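Local coordinates for protein DNA-3-methyladenine glycosidase II, putative (Deinococcus radiodurans, PDB 2YG9) that belongs to the HhH-GPD superfamily of base excision DNA repair proteins, probably acts in DNA repair, and is built from helices and loops without strands, at residues 169-173 against 202-208; 55-61 against 162-168. All blocks are in the same frame, centred on the assembly; numbering follows the deposited sequence.

Interaction 1 of 2, residues 169-173 against 202-208; sequences RPDVF and PYRSLAS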
loop_
_atom_site.group_PDB
_atom_site.type_symbol
_atom_site.label_atom_id
_atom_site.label_comp_id
_atom_site.label_asym_id
_atom_site.label_seq_id
_atom_site.Cartn_x
_atom_site.Cartn_y
_atom_site.Cartn_z
ATOM N N ARG A 169 -4.338 6.932 -1.487
ATOM C CA ARG A 169 -3.789 8.229 -1.177
ATOM C C ARG A 169 -2.715 8.603 -2.182
ATOM O O ARG A 169 -1.940 7.743 -2.580
ATOM C CB ARG A 169 -3.260 8.246 0.213
ATOM C CG ARG A 169 -4.308 7.881 1.186
ATOM C CD ARG A 169 -4.276 8.743 2.314
ATOM N NE ARG A 169 -5.410 8.526 3.231
ATOM C CZ ARG A 169 -5.458 9.051 4.457
ATOM N NH1 ARG A 169 -4.420 9.739 4.920
ATOM N NH2 ARG A 169 -6.509 8.842 5.237
ATOM N N PRO A 170 -2.712 9.872 -2.638
ATOM C CA PRO A 170 -1.861 10.301 -3.763
ATOM C C PRO A 170 -0.409 10.709 -3.489
ATOM O O PRO A 170 0.357 10.919 -4.448
ATOM C CB PRO A 170 -2.609 11.512 -4.270
ATOM C CG PRO A 170 -3.088 12.153 -3.014
ATOM C CD PRO A 170 -3.558 10.993 -2.170
ATOM N N ASP A 171 0.016 10.829 -2.237
ATOM C CA ASP A 171 1.265 11.477 -1.974
ATOM C C ASP A 171 2.181 10.683 -1.022
ATOM O O ASP A 171 2.720 11.218 -0.039
ATOM C CB ASP A 171 1.027 12.910 -1.465
ATOM C CG ASP A 171 2.273 13.739 -1.535
ATOM O OD1 ASP A 171 3.145 13.465 -2.399
ATOM O OD2 ASP A 171 2.420 14.649 -0.719
ATOM N N VAL A 172 2.357 9.406 -1.347
ATOM C CA VAL A 172 3.101 8.481 -0.513
ATOM C C VAL A 172 4.364 7.978 -1.215
ATOM O O VAL A 172 4.266 7.291 -2.220
ATOM C CB VAL A 172 2.271 7.238 -0.168
ATOM C CG1 VAL A 172 3.111 6.288 0.785
ATOM C CG2 VAL A 172 0.886 7.616 0.482
ATOM N N PHE A 173 5.529 8.319 -0.685
ATOM C CA PHE A 173 6.765 7.691 -1.088
ATOM C C PHE A 173 7.275 6.926 0.113
ATOM O O PHE A 173 7.631 7.528 1.108
ATOM C CB PHE A 173 7.817 8.700 -1.539
ATOM C CG PHE A 173 9.112 8.056 -1.988
ATOM C CD1 PHE A 173 9.241 7.539 -3.266
ATOM C CD2 PHE A 173 10.169 7.911 -1.121
ATOM C CE1 PHE A 173 10.407 6.890 -3.664
ATOM C CE2 PHE A 173 11.340 7.323 -1.525
ATOM C CZ PHE A 173 11.445 6.787 -2.792
ATOM N N PRO A 202 2.606 16.936 -4.983
ATOM C CA PRO A 202 1.716 16.041 -4.222
ATOM C C PRO A 202 1.305 14.726 -4.905
ATOM O O PRO A 202 0.208 14.190 -4.598
ATOM C CB PRO A 202 0.481 16.913 -4.033
ATOM C CG PRO A 202 0.363 17.572 -5.339
ATOM C CD PRO A 202 1.810 17.946 -5.701
ATOM N N TYR A 203 2.201 14.176 -5.742
ATOM C CA TYR A 203 1.903 12.976 -6.541
ATOM C C TYR A 203 2.994 11.917 -6.350
ATOM O O TYR A 203 3.401 11.257 -7.270
ATOM C CB TYR A 203 1.751 13.336 -8.030
ATOM C CG TYR A 203 0.754 14.460 -8.289
ATOM C CD1 TYR A 203 -0.604 14.281 -8.053
ATOM C CD2 TYR A 203 1.189 15.717 -8.751
ATOM C CE1 TYR A 203 -1.518 15.323 -8.260
ATOM C CE2 TYR A 203 0.287 16.744 -8.968
ATOM C CZ TYR A 203 -1.058 16.539 -8.729
ATOM O OH TYR A 203 -1.960 17.551 -8.991
ATOM N N ARG A 204 3.454 11.764 -5.116
ATOM C CA ARG A 204 4.501 10.765 -4.823
ATOM C C ARG A 204 4.021 9.338 -4.995
ATOM O O ARG A 204 4.826 8.455 -5.289
ATOM C CB ARG A 204 5.086 11.029 -3.446
ATOM C CG ARG A 204 6.194 12.045 -3.535
ATOM C CD ARG A 204 6.711 12.454 -2.198
ATOM N NE ARG A 204 5.740 13.213 -1.396
ATOM C CZ ARG A 204 6.045 13.749 -0.225
ATOM N NH1 ARG A 204 7.268 13.607 0.254
ATOM N NH2 ARG A 204 5.143 14.437 0.461
ATOM N N SER A 205 2.706 9.102 -4.832
ATOM C CA SER A 205 2.149 7.750 -5.019
ATOM C C SER A 205 2.260 7.315 -6.473
ATOM O O SER A 205 2.747 6.245 -6.742
ATOM C CB SER A 205 0.670 7.642 -4.575
ATOM O OG SER A 205 0.553 7.824 -3.179
ATOM N N LEU A 206 1.819 8.141 -7.414
ATOM C CA LEU A 206 1.926 7.766 -8.821
ATOM C C LEU A 206 3.378 7.704 -9.285
ATOM O O LEU A 206 3.717 6.816 -10.075
ATOM C CB LEU A 206 1.069 8.686 -9.737
ATOM C CG LEU A 206 0.935 8.311 -11.215
ATOM C CD1 LEU A 206 0.204 6.958 -11.398
ATOM C CD2 LEU A 206 0.242 9.453 -12.019
ATOM N N ALA A 207 4.218 8.616 -8.800
ATOM C CA ALA A 207 5.666 8.557 -9.093
ATOM C C ALA A 207 6.186 7.199 -8.627
ATOM O O ALA A 207 6.851 6.540 -9.355
ATOM C CB ALA A 207 6.410 9.639 -8.381
ATOM N N SER A 208 5.868 6.814 -7.387
ATOM C CA SER A 208 6.239 5.500 -6.850
ATOM C C SER A 208 5.775 4.357 -7.791
ATOM O O SER A 208 6.548 3.469 -8.137
ATOM C CB SER A 208 5.648 5.328 -5.454
ATOM O OG SER A 208 6.301 6.131 -4.500
HETATM O O HOH W 1 -0.094 10.347 -7.069
#

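Interaction 2 of 2, residues 55-61 against 162-168; sequences LAPTPDP and FLLFALA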
loop_
_atom_site.group_PDB
_atom_site.type_symbol
_atom_site.label_atom_id
_atom_site.label_comp_id
_atom_site.label_asym_id
_atom_site.label_seq_id
_atom_site.Cartn_x
_atom_site.Cartn_y
_atom_site.Cartn_z
ATOM N N LEU A 55 -6.468 4.101 -9.264
ATOM C CA LEU A 55 -6.882 3.345 -8.065
ATOM C C LEU A 55 -8.051 4.037 -7.357
ATOM O O LEU A 55 -7.991 5.242 -7.087
ATOM C CB LEU A 55 -5.722 3.215 -7.055
ATOM C CG LEU A 55 -4.455 2.664 -7.667
ATOM C CD1 LEU A 55 -3.363 2.510 -6.658
ATOM C CD2 LEU A 55 -4.789 1.374 -8.368
ATOM N N ALA A 56 -9.086 3.259 -7.054
ATOM C CA ALA A 56 -10.251 3.722 -6.312
ATOM C C ALA A 56 -10.052 3.427 -4.848
ATOM O O ALA A 56 -9.657 2.318 -4.480
ATOM C CB ALA A 56 -11.530 3.006 -6.815
ATOM N N PRO A 57 -10.362 4.392 -3.982
ATOM C CA PRO A 57 -10.189 4.105 -2.575
ATOM C C PRO A 57 -11.155 2.959 -2.160
ATOM O O PRO A 57 -12.280 2.921 -2.635
ATOM C CB PRO A 57 -10.549 5.416 -1.913
ATOM C CG PRO A 57 -11.503 6.078 -2.871
ATOM C CD PRO A 57 -10.977 5.704 -4.220
ATOM N N THR A 58 -10.691 2.015 -1.337
ATOM C CA THR A 58 -11.524 0.877 -0.934
ATOM C C THR A 58 -12.684 1.311 -0.015
ATOM O O THR A 58 -12.521 2.104 0.926
ATOM C CB THR A 58 -10.704 -0.235 -0.202
ATOM O OG1 THR A 58 -11.542 -1.388 0.032
ATOM C CG2 THR A 58 -10.134 0.291 1.112
ATOM N N PRO A 59 -13.850 0.718 -0.232
ATOM C CA PRO A 59 -14.951 0.950 0.677
ATOM C C PRO A 59 -14.827 0.101 1.976
ATOM O O PRO A 59 -15.644 0.272 2.907
ATOM C CB PRO A 59 -16.140 0.491 -0.130
ATOM C CG PRO A 59 -15.640 -0.509 -1.048
ATOM C CD PRO A 59 -14.214 -0.183 -1.333
ATOM N N ASP A 60 -13.841 -0.806 2.009
ATOM C CA ASP A 60 -13.626 -1.738 3.128
ATOM C C ASP A 60 -12.139 -1.801 3.519
ATOM O O ASP A 60 -11.439 -2.781 3.250
ATOM C CB ASP A 60 -14.100 -3.133 2.742
ATOM C CG ASP A 60 -13.981 -4.154 3.899
ATOM O OD1 ASP A 60 -13.861 -3.728 5.086
ATOM O OD2 ASP A 60 -14.018 -5.381 3.576
ATOM N N PRO A 61 -11.651 -0.737 4.141
ATOM C CA PRO A 61 -10.256 -0.688 4.583
ATOM C C PRO A 61 -9.807 -1.894 5.440
ATOM O O PRO A 61 -8.708 -2.463 5.217
ATOM C CB PRO A 61 -10.220 0.612 5.383
ATOM C CG PRO A 61 -11.239 1.431 4.763
ATOM C CD PRO A 61 -12.348 0.532 4.432
ATOM N N PHE A 162 -0.478 0.238 2.243
ATOM C CA PHE A 162 -1.929 0.256 2.494
ATOM C C PHE A 162 -2.584 1.619 2.142
ATOM O O PHE A 162 -3.626 1.711 1.475
ATOM C CB PHE A 162 -2.181 -0.155 3.953
ATOM C CG PHE A 162 -3.633 -0.118 4.370
ATOM C CD1 PHE A 162 -4.512 -1.093 3.947
ATOM C CD2 PHE A 162 -4.110 0.910 5.144
ATOM C CE1 PHE A 162 -5.870 -1.035 4.314
ATOM C CE2 PHE A 162 -5.443 0.959 5.531
ATOM C CZ PHE A 162 -6.303 -0.020 5.146
ATOM N N LEU A 163 -1.960 2.681 2.585
ATOM C CA LEU A 163 -2.371 4.021 2.180
ATOM C C LEU A 163 -2.371 4.190 0.669
ATOM O O LEU A 163 -3.362 4.700 0.095
ATOM C CB LEU A 163 -1.434 5.076 2.807
ATOM C CG LEU A 163 -1.822 5.692 4.152
ATOM C CD1 LEU A 163 -2.053 4.650 5.198
ATOM C CD2 LEU A 163 -0.707 6.648 4.567
ATOM N N LEU A 164 -1.283 3.755 0.018
ATOM C CA LEU A 164 -1.129 3.956 -1.413
ATOM C C LEU A 164 -2.092 3.091 -2.221
ATOM O O LEU A 164 -2.851 3.601 -3.060
ATOM C CB LEU A 164 0.322 3.746 -1.833
ATOM C CG LEU A 164 0.823 4.180 -3.225
ATOM C CD1 LEU A 164 2.369 4.202 -3.134
ATOM C CD2 LEU A 164 0.355 3.259 -4.387
ATOM N N PHE A 165 -2.090 1.786 -1.951
ATOM C CA PHE A 165 -2.865 0.874 -2.731
ATOM C C PHE A 165 -4.296 0.664 -2.249
ATOM O O PHE A 165 -5.168 0.490 -3.098
ATOM C CB PHE A 165 -2.179 -0.468 -2.900
ATOM C CG PHE A 165 -0.963 -0.416 -3.747
ATOM C CD1 PHE A 165 -1.069 -0.339 -5.136
ATOM C CD2 PHE A 165 0.289 -0.427 -3.180
ATOM C CE1 PHE A 165 0.077 -0.313 -5.934
ATOM C CE2 PHE A 165 1.422 -0.408 -3.973
ATOM C CZ PHE A 165 1.313 -0.327 -5.338
ATOM N N ALA A 166 -4.563 0.653 -0.949
ATOM C CA ALA A 166 -5.961 0.390 -0.487
ATOM C C ALA A 166 -6.756 1.686 -0.418
ATOM O O ALA A 166 -7.874 1.802 -0.969
ATOM C CB ALA A 166 -5.993 -0.332 0.878
ATOM N N LEU A 167 -6.170 2.681 0.217
ATOM C CA LEU A 167 -6.849 3.934 0.451
ATOM C C LEU A 167 -6.668 4.882 -0.743
ATOM O O LEU A 167 -7.324 5.915 -0.785
ATOM C CB LEU A 167 -6.359 4.582 1.752
ATOM C CG LEU A 167 -6.449 3.715 3.018
ATOM C CD1 LEU A 167 -6.176 4.503 4.281
ATOM C CD2 LEU A 167 -7.781 2.940 3.077
ATOM N N ALA A 168 -5.819 4.502 -1.709
ATOM C CA ALA A 168 -5.513 5.359 -2.899
ATOM C C ALA A 168 -5.087 6.788 -2.567
ATOM O O ALA A 168 -5.362 7.757 -3.299
ATOM C CB ALA A 168 -6.689 5.345 -3.886
HETATM O O HOH W 2 -7.707 0.349 -4.116
#

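Interaction 1 of 2, residues 169-173 against 202-208
The loop 169-173 lies across the start of helix 204-219 and satisfies its first amide groups, which have no partner one turn earlier. Three oxygens share the backbone bonding: D171 OD1 accepts from R204 N (3.2 Å), P170 O accepts from S205 N (3.0 Å), and a water that is 2.7 Å from P170 O and 2.9 Å from L206 N carries the loop's reach to the third amide. P170 can donate no backbone N-H, but its carbonyl accepts both from S205 N and from the water.

Charge adds to this. D171 and R204 form a two-point salt bridge, with D171 OD1 2.8 Å from R204 NE and D171 OD2 3.0 Å from R204 NH2. OD1 therefore holds the arginine side chain and its backbone amide at once.

A second polar centre is S205, whose small hydroxyl can donate and accept together: OG donates to R169 O (2.6 Å) and accepts from V172 N (3.0 Å), fixing the path of the loop.

Apolar packing is lighter. F173 CB rests 4.0 Å from R204 CD, and the ring packs on helices 178-187 and 193-200. The ring also meets a hydroxyl already bonded to R204 O, with F173 CD1 3.5 Å from S208 OG.

Such satisfaction of a helix N-terminus by a distant loop, with an Asp carboxylate, one backbone carbonyl and a water taking up the first amides, here ties the loop after the second helix of the helix-hairpin-helix motif to the C-terminal helix.

Interaction 2 of 2, residues 55-61 against 162-168
Helix 156-166 is the second helix of the helix-hairpin-helix motif that gives the HhH-GPD superfamily its name, and this contact closes its C-terminal end with the loop 55-61. Carbonyls in the last turn of a helix lack amides further along, and the loop supplies one: T58 N donates to A166 O over 2.8 Å. T58 is well suited to this turn, since its OG1 accepts from D60 N (3.1 Å) in an ST turn that leads into helix 61-71, which D60 precedes at the N-cap. Inside the helix, F162 O receives both A166 N (2.8 Å) and L167 N (3.0 Å), a local pi-type widening, and A168 then leaves helical geometry with a positive phi.

The short methyl of A168 lets the loop lie close, with L55 O 3.5 Å from A168 CB. The same A168 CB fits against L55 CB (3.9 Å) and P57 CD (4.3 Å). L55 points toward the helix and places CD1 4.0 Å from F165 CD1 and 4.4 Å from L164 CD2. Further along, P61 CB meets L167 CD2 at 4.1 Å, while L136 packs on both residues from another loop.

F162 packs beside P61: its CZ lies 4.0 Å from P61 CB, and the ring turns its edge to the backbone, with CE1 3.3 Å from P61 O.

Overall arrangement
The two contacts adjoin, their centres 13 Å apart, and come in series: interaction 2 pairs 55-61 with 162-168, and interaction 1 then continues directly from 169-173 to 202-208. The junction is tight, with R169 N 2.9 Å from L163 O in a probable hydrogen bond, and L164 CG 3.7 Å from S205 OG. V172 packs on the same two leucines, its O 3.7 Å from L164 CD1 and its CG2 4.2 Å from L163 CB. L164 belongs to interaction 2 yet also packs on helix 204-219, so the end of helix 156-166 is common ground. Together the contacts probably lie near the junction of the two helical lobes usual in this superfamily.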